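Local coordinates for protein DNA polymerase III subunit beta (Pseudomonas aeruginosa, PDB 4TSZ) that forms the sliding clamp that tethers DNA polymerases and other proteins to DNA and makes them processive, at residues Lys256-Leu265 with Val308-Leu317; Val329-Arg339 with Val351-Tyr361. One frame throughout, in Å; residues are numbered along the deposited sequence.

In the fold
Both interactions lie in the C-terminal domain of the clamp, with centres about 14 Å apart. They share one antiparallel sheet, in which strand 256-261 is outermost and strand 337-342 is its neighbour. Interaction 1 joins that outermost strand to the loop that leaves strand 303-309, a strand of the second sheet of the domain. Interaction 2 pairs strand 337-342 with 349-353 and packs the end of helix 323-330 against 349-353 and 359-363. The two contacts touch directly. Gly260 O lies 2.9 Å from Val338 N, a probable backbone hydrogen bond between the neighbouring strands. Arg262 NH1 lies 2.8 Å from Leu330 O, probably hydrogen-bonded where the two helices approach.

Interaction 1: Lys256-Leu265 with Val308-Leu317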
loop_
_atom_site.group_PDB
_atom_site.type_symbol
_atom_site.label_atom_id
_atom_site.label_comp_id
_atom_site.label_asym_id
_atom_site.label_seq_id
_atom_site.Cartn_x
_atom_site.Cartn_y
_atom_site.Cartn_z
ATOM N N LYS E 256 5.861 3.837 -41.994
ATOM C CA LYS E 256 7.093 3.743 -41.222
ATOM C C LYS E 256 7.028 2.604 -40.206
ATOM O O LYS E 256 6.352 2.724 -39.178
ATOM C CB LYS E 256 7.419 5.102 -40.575
ATOM C CG LYS E 256 7.595 6.225 -41.598
ATOM C CD LYS E 256 7.793 7.592 -40.953
ATOM C CE LYS E 256 8.100 8.674 -41.967
ATOM N NZ LYS E 256 6.940 8.971 -42.852
ATOM N N LEU E 257 7.688 1.476 -40.522
ATOM C CA LEU E 257 7.719 0.320 -39.628
ATOM C C LEU E 257 8.975 0.323 -38.767
ATOM O O LEU E 257 10.096 0.280 -39.270
ATOM C CB LEU E 257 7.511 -1.027 -40.361
ATOM C CG LEU E 257 7.705 -2.338 -39.535
ATOM C CD1 LEU E 257 6.722 -2.452 -38.343
ATOM C CD2 LEU E 257 7.578 -3.556 -40.420
ATOM N N VAL E 258 8.760 0.398 -37.455
ATOM C CA VAL E 258 9.819 0.428 -36.458
ATOM C C VAL E 258 9.715 -0.840 -35.624
ATOM O O VAL E 258 8.639 -1.176 -35.131
ATOM C CB VAL E 258 9.750 1.714 -35.581
ATOM C CG1 VAL E 258 10.928 1.802 -34.612
ATOM C CG2 VAL E 258 9.687 2.968 -36.445
ATOM N N VAL E 259 10.825 -1.556 -35.505
ATOM C CA VAL E 259 10.933 -2.742 -34.666
ATOM C C VAL E 259 11.984 -2.393 -33.615
ATOM O O VAL E 259 13.125 -2.063 -33.957
ATOM C CB VAL E 259 11.257 -4.057 -35.421
ATOM C CG1 VAL E 259 11.332 -5.235 -34.448
ATOM C CG2 VAL E 259 10.234 -4.336 -36.523
ATOM N N GLY E 260 11.565 -2.409 -32.360
ATOM C CA GLY E 260 12.441 -2.094 -31.243
ATOM C C GLY E 260 12.314 -3.092 -30.119
ATOM O O GLY E 260 11.394 -3.917 -30.102
ATOM N N ASP E 261 13.261 -3.026 -29.183
ATOM C CA ASP E 261 13.263 -3.871 -28.000
ATOM C C ASP E 261 12.306 -3.236 -26.994
ATOM O O ASP E 261 12.475 -2.064 -26.642
ATOM C CB ASP E 261 14.689 -3.990 -27.419
ATOM C CG ASP E 261 14.770 -4.960 -26.255
ATOM O OD1 ASP E 261 14.908 -6.164 -26.500
ATOM O OD2 ASP E 261 14.650 -4.514 -25.102
ATOM N N ARG E 262 11.287 -4.000 -26.552
ATOM C CA ARG E 262 10.274 -3.535 -25.597
ATOM C C ARG E 262 10.907 -2.989 -24.304
ATOM O O ARG E 262 10.562 -1.887 -23.887
ATOM C CB ARG E 262 9.267 -4.648 -25.282
ATOM C CG ARG E 262 8.020 -4.149 -24.552
ATOM C CD ARG E 262 7.448 -5.205 -23.630
ATOM N NE ARG E 262 8.295 -5.443 -22.455
ATOM C CZ ARG E 262 8.214 -4.760 -21.317
ATOM N NH1 ARG E 262 7.336 -3.774 -21.188
ATOM N NH2 ARG E 262 9.014 -5.054 -20.301
ATOM N N GLN E 263 11.849 -3.737 -23.703
ATOM C CA GLN E 263 12.542 -3.333 -22.477
ATOM C C GLN E 263 13.375 -2.067 -22.645
ATOM O O GLN E 263 13.280 -1.181 -21.804
ATOM C CB GLN E 263 13.424 -4.459 -21.938
ATOM C CG GLN E 263 12.721 -5.361 -20.934
ATOM C CD GLN E 263 13.661 -6.298 -20.221
ATOM O OE1 GLN E 263 13.381 -7.473 -20.069
ATOM N NE2 GLN E 263 14.771 -5.783 -19.701
ATOM N N GLN E 264 14.162 -1.973 -23.732
ATOM C CA GLN E 264 14.997 -0.800 -24.015
ATOM C C GLN E 264 14.137 0.453 -24.180
ATOM O O GLN E 264 14.478 1.497 -23.633
ATOM C CB GLN E 264 15.840 -1.015 -25.276
ATOM C CG GLN E 264 17.044 -1.926 -25.088
ATOM C CD GLN E 264 17.980 -1.795 -26.263
ATOM O OE1 GLN E 264 17.703 -2.258 -27.370
ATOM N NE2 GLN E 264 19.090 -1.110 -26.060
ATOM N N LEU E 265 13.016 0.338 -24.917
ATOM C CA LEU E 265 12.097 1.450 -25.133
ATOM C C LEU E 265 11.410 1.851 -23.846
ATOM O O LEU E 265 11.338 3.038 -23.551
ATOM C CB LEU E 265 11.084 1.151 -26.253
ATOM C CG LEU E 265 11.668 1.081 -27.677
ATOM C CD1 LEU E 265 10.699 0.414 -28.638
ATOM C CD2 LEU E 265 12.067 2.465 -28.193
ATOM N N VAL E 308 17.946 5.458 -28.665
ATOM C CA VAL E 308 17.648 4.026 -28.673
ATOM C C VAL E 308 17.824 3.476 -30.087
ATOM O O VAL E 308 17.260 4.028 -31.040
ATOM C CB VAL E 308 16.236 3.700 -28.104
ATOM C CG1 VAL E 308 15.991 2.193 -28.052
ATOM C CG2 VAL E 308 16.036 4.321 -26.726
ATOM N N GLN E 309 18.588 2.385 -30.215
ATOM C CA GLN E 309 18.779 1.711 -31.497
ATOM C C GLN E 309 17.506 0.940 -31.820
ATOM O O GLN E 309 16.968 0.245 -30.959
ATOM C CB GLN E 309 20.000 0.780 -31.471
ATOM C CG GLN E 309 21.316 1.496 -31.730
ATOM C CD GLN E 309 22.460 0.523 -31.778
ATOM O OE1 GLN E 309 23.140 0.276 -30.777
ATOM N NE2 GLN E 309 22.693 -0.065 -32.944
ATOM N N VAL E 310 16.980 1.126 -33.033
ATOM C CA VAL E 310 15.753 0.470 -33.502
ATOM C C VAL E 310 15.977 -0.094 -34.912
ATOM O O VAL E 310 16.899 0.342 -35.592
ATOM C CB VAL E 310 14.515 1.423 -33.470
ATOM C CG1 VAL E 310 14.107 1.793 -32.039
ATOM C CG2 VAL E 310 14.725 2.676 -34.327
ATOM N N GLU E 311 15.129 -1.042 -35.356
ATOM C CA GLU E 311 15.174 -1.571 -36.717
ATOM C C GLU E 311 14.252 -0.659 -37.511
ATOM O O GLU E 311 13.020 -0.741 -37.378
ATOM C CB GLU E 311 14.677 -3.025 -36.787
ATOM C CG GLU E 311 15.694 -4.072 -36.359
ATOM C CD GLU E 311 15.158 -5.491 -36.273
ATOM O OE1 GLU E 311 14.305 -5.868 -37.111
ATOM O OE2 GLU E 311 15.604 -6.234 -35.370
ATOM N N TYR E 312 14.855 0.298 -38.237
ATOM C CA TYR E 312 14.131 1.262 -39.064
ATOM C C TYR E 312 14.966 1.757 -40.238
ATOM O O TYR E 312 16.114 2.173 -40.064
ATOM C CB TYR E 312 13.569 2.449 -38.247
ATOM C CG TYR E 312 12.838 3.457 -39.110
ATOM C CD1 TYR E 312 11.613 3.143 -39.694
ATOM C CD2 TYR E 312 13.412 4.691 -39.414
ATOM C CE1 TYR E 312 10.969 4.037 -40.546
ATOM C CE2 TYR E 312 12.768 5.600 -40.254
ATOM C CZ TYR E 312 11.545 5.268 -40.815
ATOM O OH TYR E 312 10.905 6.153 -41.645
ATOM N N ASN E 313 14.362 1.720 -41.430
ATOM C CA ASN E 313 14.931 2.207 -42.681
ATOM C C ASN E 313 13.827 3.002 -43.382
ATOM O O ASN E 313 12.767 2.450 -43.708
ATOM C CB ASN E 313 15.457 1.054 -43.556
ATOM N N GLY E 314 14.052 4.303 -43.525
ATOM C CA GLY E 314 13.100 5.207 -44.156
ATOM C C GLY E 314 13.377 6.662 -43.860
ATOM O O GLY E 314 14.442 7.006 -43.334
ATOM N N GLY E 315 12.413 7.507 -44.203
ATOM C CA GLY E 315 12.496 8.943 -43.973
ATOM C C GLY E 315 12.392 9.321 -42.508
ATOM O O GLY E 315 11.854 8.564 -41.688
ATOM N N ASN E 316 12.920 10.503 -42.177
ATOM C CA ASN E 316 12.906 11.029 -40.823
ATOM C C ASN E 316 11.502 11.406 -40.361
ATOM O O ASN E 316 10.629 11.717 -41.177
ATOM C CB ASN E 316 13.858 12.218 -40.693
ATOM C CG ASN E 316 15.323 11.861 -40.794
ATOM O OD1 ASN E 316 15.711 10.700 -40.999
ATOM N ND2 ASN E 316 16.177 12.862 -40.631
ATOM N N LEU E 317 11.285 11.341 -39.045
ATOM C CA LEU E 317 10.026 11.705 -38.421
ATOM C C LEU E 317 10.253 12.308 -37.043
ATOM O O LEU E 317 10.919 11.705 -36.200
ATOM C CB LEU E 317 9.051 10.508 -38.353
ATOM C CG LEU E 317 7.736 10.705 -37.571
ATOM C CD1 LEU E 317 6.812 11.712 -38.250
ATOM C CD2 LEU E 317 7.018 9.382 -37.362
HETATM O O HOH W 1 9.799 1.773 -43.121
#
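Val259 and Glu311 form a single antiparallel bridge, a hydrogen-bonded pair, at the outer strand of a sheet in this DNA clamp domain. Val259 N donates to Glu311 O at 3.0 Å. Glu311 N returns a shorter bond to Val259 O, 2.6 Å. After Glu311 the chain continues as a loop, 312-316, into strand 317-322. The side chains of Val259 and Glu311 lie side by side and point the same way, CB to CB 3.8 Å. Next to the bridge, Val258 CG1 packs on Val310 CB, and Leu287 of strand 282-288 touches both valines. Leu265 CD2, on the first turn of helix 262-273, meets Val308 CG1. Asp261 caps that helix: its OD2 accepts from Gln264 N. Tyr312 lies beside the start of the strand. Its CG is anti to the backbone N (chi1 179°), which brings CE1 and the hydroxyl alongside Lys256. Leu257 O sits at the ring edge, 3.3 Å from Tyr312 CD1. The lysine chain runs past the phenol oxygen, and its NZ bonds to Ser343 O. Lys256 CG comes to 3.3 Å from Tyr312 OH. That hydroxyl donates to Gly315 O at 2.6 Å, on a lone pair in the carbonyl plane.

Interaction 2: Val329-Arg339 with Val351-Tyr361; sequences VLGVIGTEQVR and VHEADNDDSAY
Arg339 and His352 pair across a beta hairpin, strands 337-342 and 349-353, in the C-terminal clamp domain. Each backbone N donates to the other's O. The tight part is apolar and lies between strands 337-342, 349-353 and 359-363 and the end of helix 323-330 with the residues just after it. Val329 and Val351 meet tip to tip, CG1 to CG1 3.7 Å. Val338 CG2 presses on the same Val351 CG1 at 3.5 Å. Ile333 CD1 reaches Tyr361 CE2, and Val332 CG2 packs near the phenol end of that ring. Tyr361 OH bonds to Arg142 O. A water also links this hydroxyl to Val332 O. The buried carboxylate of Glu353 sits at the polar edge of this packing, turned back toward 329-339. Its OE2 accepts from Gly334 N at 2.8 Å and forms a salt bridge with Arg142. Its OE1 takes a bond from Asn356 ND2, which helps hold the carboxylate. Thr335 OG1 accepts from Ala354 N at 3.0 Å and donates to Gln337 O.

The more exposed side is the turn 354-358, where Asp355 and Asp357 lie. Arg339 reaches it with a bend at chi3 (-73°), its guanidinium 21° from the His352 ring plane. One face lies over His352 CB. NE and NH2 both grip Glu353 O, at 3.0 Å each. In the guanidinium plane, Arg339 NH2 makes a salt bridge to Asp357 OD1 at 2.8 Å.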
loop_
_atom_site.group_PDB
_atom_site.type_symbol
_atom_site.label_atom_id
_atom_site.label_comp_id
_atom_site.label_asym_id
_atom_site.label_seq_id
_atom_site.Cartn_x
_atom_site.Cartn_y
_atom_site.Cartn_z
ATOM N N VAL E 329 1.099 1.163 -23.105
ATOM C CA VAL E 329 1.120 0.199 -24.199
ATOM C C VAL E 329 2.240 -0.828 -23.990
ATOM O O VAL E 329 1.995 -2.033 -24.086
ATOM C CB VAL E 329 1.221 0.888 -25.589
ATOM C CG1 VAL E 329 1.467 -0.143 -26.695
ATOM C CG2 VAL E 329 -0.030 1.706 -25.891
ATOM N N LEU E 330 3.467 -0.346 -23.710
ATOM C CA LEU E 330 4.621 -1.218 -23.520
ATOM C C LEU E 330 4.436 -2.203 -22.368
ATOM O O LEU E 330 4.883 -3.345 -22.479
ATOM C CB LEU E 330 5.931 -0.415 -23.392
ATOM C CG LEU E 330 6.376 0.357 -24.643
ATOM C CD1 LEU E 330 7.522 1.246 -24.331
ATOM C CD2 LEU E 330 6.718 -0.579 -25.808
ATOM N N GLY E 331 3.709 -1.771 -21.328
ATOM C CA GLY E 331 3.389 -2.564 -20.146
ATOM C C GLY E 331 2.505 -3.768 -20.415
ATOM O O GLY E 331 2.453 -4.675 -19.589
ATOM N N VAL E 332 1.802 -3.790 -21.563
ATOM C CA VAL E 332 0.934 -4.906 -21.962
ATOM C C VAL E 332 1.477 -5.749 -23.143
ATOM O O VAL E 332 0.902 -6.787 -23.461
ATOM C CB VAL E 332 -0.567 -4.525 -22.110
ATOM C CG1 VAL E 332 -1.140 -3.999 -20.791
ATOM C CG2 VAL E 332 -0.786 -3.526 -23.244
ATOM N N ILE E 333 2.577 -5.311 -23.788
ATOM C CA ILE E 333 3.204 -6.068 -24.880
ATOM C C ILE E 333 3.940 -7.281 -24.245
ATOM O O ILE E 333 4.809 -7.096 -23.397
ATOM C CB ILE E 333 4.148 -5.154 -25.736
ATOM C CG1 ILE E 333 3.385 -4.000 -26.463
ATOM C CG2 ILE E 333 5.085 -5.969 -26.690
ATOM C CD1 ILE E 333 2.450 -4.388 -27.674
ATOM N N GLY E 334 3.553 -8.492 -24.643
ATOM C CA GLY E 334 4.102 -9.737 -24.104
ATOM C C GLY E 334 5.337 -10.281 -24.792
ATOM O O GLY E 334 6.011 -11.169 -24.252
ATOM N N THR E 335 5.649 -9.749 -25.984
ATOM C CA THR E 335 6.838 -10.134 -26.741
ATOM C C THR E 335 8.022 -9.214 -26.403
ATOM O O THR E 335 7.850 -8.056 -25.990
ATOM C CB THR E 335 6.556 -10.174 -28.253
ATOM O OG1 THR E 335 6.078 -8.897 -28.673
ATOM C CG2 THR E 335 5.564 -11.262 -28.638
ATOM N N GLU E 336 9.212 -9.754 -26.580
ATOM C CA GLU E 336 10.515 -9.114 -26.387
ATOM C C GLU E 336 10.680 -7.912 -27.330
ATOM O O GLU E 336 11.256 -6.893 -26.943
ATOM C CB GLU E 336 11.575 -10.149 -26.706
ATOM C CG GLU E 336 12.938 -9.828 -26.167
ATOM C CD GLU E 336 13.799 -11.055 -26.293
ATOM O OE1 GLU E 336 13.769 -11.885 -25.358
ATOM O OE2 GLU E 336 14.460 -11.213 -27.344
ATOM N N GLN E 337 10.186 -8.055 -28.571
ATOM C CA GLN E 337 10.210 -7.008 -29.577
ATOM C C GLN E 337 8.819 -6.393 -29.706
ATOM O O GLN E 337 7.800 -7.041 -29.419
ATOM C CB GLN E 337 10.706 -7.530 -30.930
ATOM C CG GLN E 337 12.201 -7.820 -30.950
ATOM C CD GLN E 337 12.699 -8.092 -32.345
ATOM O OE1 GLN E 337 12.171 -8.944 -33.067
ATOM N NE2 GLN E 337 13.742 -7.386 -32.748
ATOM N N VAL E 338 8.792 -5.135 -30.126
ATOM C CA VAL E 338 7.567 -4.377 -30.301
ATOM C C VAL E 338 7.596 -3.673 -31.659
ATOM O O VAL E 338 8.651 -3.183 -32.092
ATOM C CB VAL E 338 7.278 -3.446 -29.082
ATOM C CG1 VAL E 338 8.397 -2.439 -28.826
ATOM C CG2 VAL E 338 5.935 -2.747 -29.209
ATOM N N ARG E 339 6.452 -3.684 -32.348
ATOM C CA ARG E 339 6.297 -3.034 -33.644
ATOM C C ARG E 339 5.524 -1.732 -33.486
ATOM O O ARG E 339 4.447 -1.718 -32.890
ATOM C CB ARG E 339 5.567 -3.946 -34.643
ATOM C CG ARG E 339 6.394 -5.091 -35.189
ATOM C CD ARG E 339 5.596 -5.881 -36.223
ATOM N NE ARG E 339 4.535 -6.694 -35.614
ATOM C CZ ARG E 339 3.331 -6.890 -36.147
ATOM N NH1 ARG E 339 3.005 -6.316 -37.301
ATOM N NH2 ARG E 339 2.438 -7.652 -35.526
ATOM N N VAL E 351 0.542 0.159 -32.620
ATOM C CA VAL E 351 1.474 -0.703 -31.899
ATOM C C VAL E 351 0.952 -2.140 -31.830
ATOM O O VAL E 351 -0.232 -2.364 -31.572
ATOM C CB VAL E 351 1.855 -0.129 -30.500
ATOM C CG1 VAL E 351 3.053 -0.867 -29.906
ATOM C CG2 VAL E 351 2.156 1.369 -30.570
ATOM N N HIS E 352 1.849 -3.105 -32.070
ATOM C CA HIS E 352 1.555 -4.530 -32.024
ATOM C C HIS E 352 2.681 -5.275 -31.340
ATOM O O HIS E 352 3.804 -4.773 -31.258
ATOM C CB HIS E 352 1.470 -5.111 -33.453
ATOM C CG HIS E 352 0.347 -4.623 -34.306
ATOM N ND1 HIS E 352 -0.975 -4.812 -33.944
ATOM C CD2 HIS E 352 0.390 -4.061 -35.534
ATOM C CE1 HIS E 352 -1.691 -4.309 -34.936
ATOM N NE2 HIS E 352 -0.913 -3.852 -35.918
ATOM N N GLU E 353 2.405 -6.535 -30.960
ATOM C CA GLU E 353 3.414 -7.474 -30.485
ATOM C C GLU E 353 4.227 -7.855 -31.733
ATOM O O GLU E 353 3.767 -7.623 -32.856
ATOM C CB GLU E 353 2.767 -8.721 -29.871
ATOM C CG GLU E 353 2.090 -8.461 -28.540
ATOM C CD GLU E 353 1.743 -9.684 -27.711
ATOM O OE1 GLU E 353 1.384 -10.734 -28.293
ATOM O OE2 GLU E 353 1.803 -9.579 -26.466
ATOM N N ALA E 354 5.436 -8.407 -31.544
ATOM C CA ALA E 354 6.332 -8.760 -32.639
ATOM C C ALA E 354 5.804 -9.782 -33.630
ATOM O O ALA E 354 6.021 -9.615 -34.833
ATOM C CB ALA E 354 7.674 -9.229 -32.091
ATOM N N ASP E 355 5.144 -10.849 -33.136
ATOM C CA ASP E 355 4.745 -12.001 -33.957
ATOM C C ASP E 355 3.269 -12.163 -34.335
ATOM O O ASP E 355 2.930 -13.145 -34.999
ATOM C CB ASP E 355 5.294 -13.301 -33.325
ATOM C CG ASP E 355 4.759 -13.630 -31.929
ATOM O OD1 ASP E 355 4.029 -12.781 -31.341
ATOM O OD2 ASP E 355 5.078 -14.725 -31.416
ATOM N N ASN E 356 2.395 -11.235 -33.916
ATOM C CA ASN E 356 0.959 -11.342 -34.217
ATOM C C ASN E 356 0.252 -9.978 -34.208
ATOM O O ASN E 356 0.769 -9.013 -33.636
ATOM C CB ASN E 356 0.276 -12.313 -33.232
ATOM C CG ASN E 356 0.159 -11.772 -31.829
ATOM O OD1 ASN E 356 -0.861 -11.199 -31.459
ATOM N ND2 ASN E 356 1.214 -11.888 -31.032
ATOM N N ASP E 357 -0.939 -9.924 -34.827
ATOM C CA ASP E 357 -1.785 -8.729 -34.902
ATOM C C ASP E 357 -3.021 -8.824 -33.982
ATOM O O ASP E 357 -3.881 -7.942 -34.055
ATOM C CB ASP E 357 -2.203 -8.452 -36.370
ATOM C CG ASP E 357 -1.069 -8.133 -37.338
ATOM O OD1 ASP E 357 0.032 -7.752 -36.867
ATOM O OD2 ASP E 357 -1.291 -8.229 -38.567
ATOM N N ASP E 358 -3.105 -9.868 -33.105
ATOM C CA ASP E 358 -4.230 -10.093 -32.162
ATOM C C ASP E 358 -4.490 -8.897 -31.261
ATOM O O ASP E 358 -5.647 -8.567 -31.013
ATOM C CB ASP E 358 -4.037 -11.365 -31.310
ATOM C CG ASP E 358 -3.862 -12.665 -32.086
ATOM O OD1 ASP E 358 -4.229 -12.705 -33.292
ATOM O OD2 ASP E 358 -3.379 -13.649 -31.485
ATOM N N SER E 359 -3.410 -8.241 -30.794
ATOM C CA SER E 359 -3.480 -7.026 -29.993
ATOM C C SER E 359 -3.082 -5.848 -30.875
ATOM O O SER E 359 -2.152 -5.960 -31.668
ATOM C CB SER E 359 -2.562 -7.112 -28.777
ATOM O OG SER E 359 -3.008 -8.114 -27.876
ATOM N N ALA E 360 -3.810 -4.731 -30.756
ATOM C CA ALA E 360 -3.538 -3.503 -31.501
ATOM C C ALA E 360 -3.763 -2.290 -30.597
ATOM O O ALA E 360 -4.753 -2.225 -29.867
ATOM C CB ALA E 360 -4.404 -3.429 -32.754
ATOM N N TYR E 361 -2.803 -1.364 -30.607
ATOM C CA TYR E 361 -2.824 -0.172 -29.763
ATOM C C TYR E 361 -2.641 1.058 -30.605
ATOM O O TYR E 361 -1.734 1.121 -31.423
ATOM C CB TYR E 361 -1.757 -0.257 -28.662
ATOM C CG TYR E 361 -1.892 -1.528 -27.856
ATOM C CD1 TYR E 361 -2.795 -1.612 -26.800
ATOM C CD2 TYR E 361 -1.185 -2.678 -28.206
ATOM C CE1 TYR E 361 -2.985 -2.805 -26.102
ATOM C CE2 TYR E 361 -1.362 -3.877 -27.511
ATOM C CZ TYR E 361 -2.265 -3.936 -26.457
ATOM O OH TYR E 361 -2.428 -5.100 -25.747
HETATM O O HOH W 2 -0.495 -7.098 -25.990
#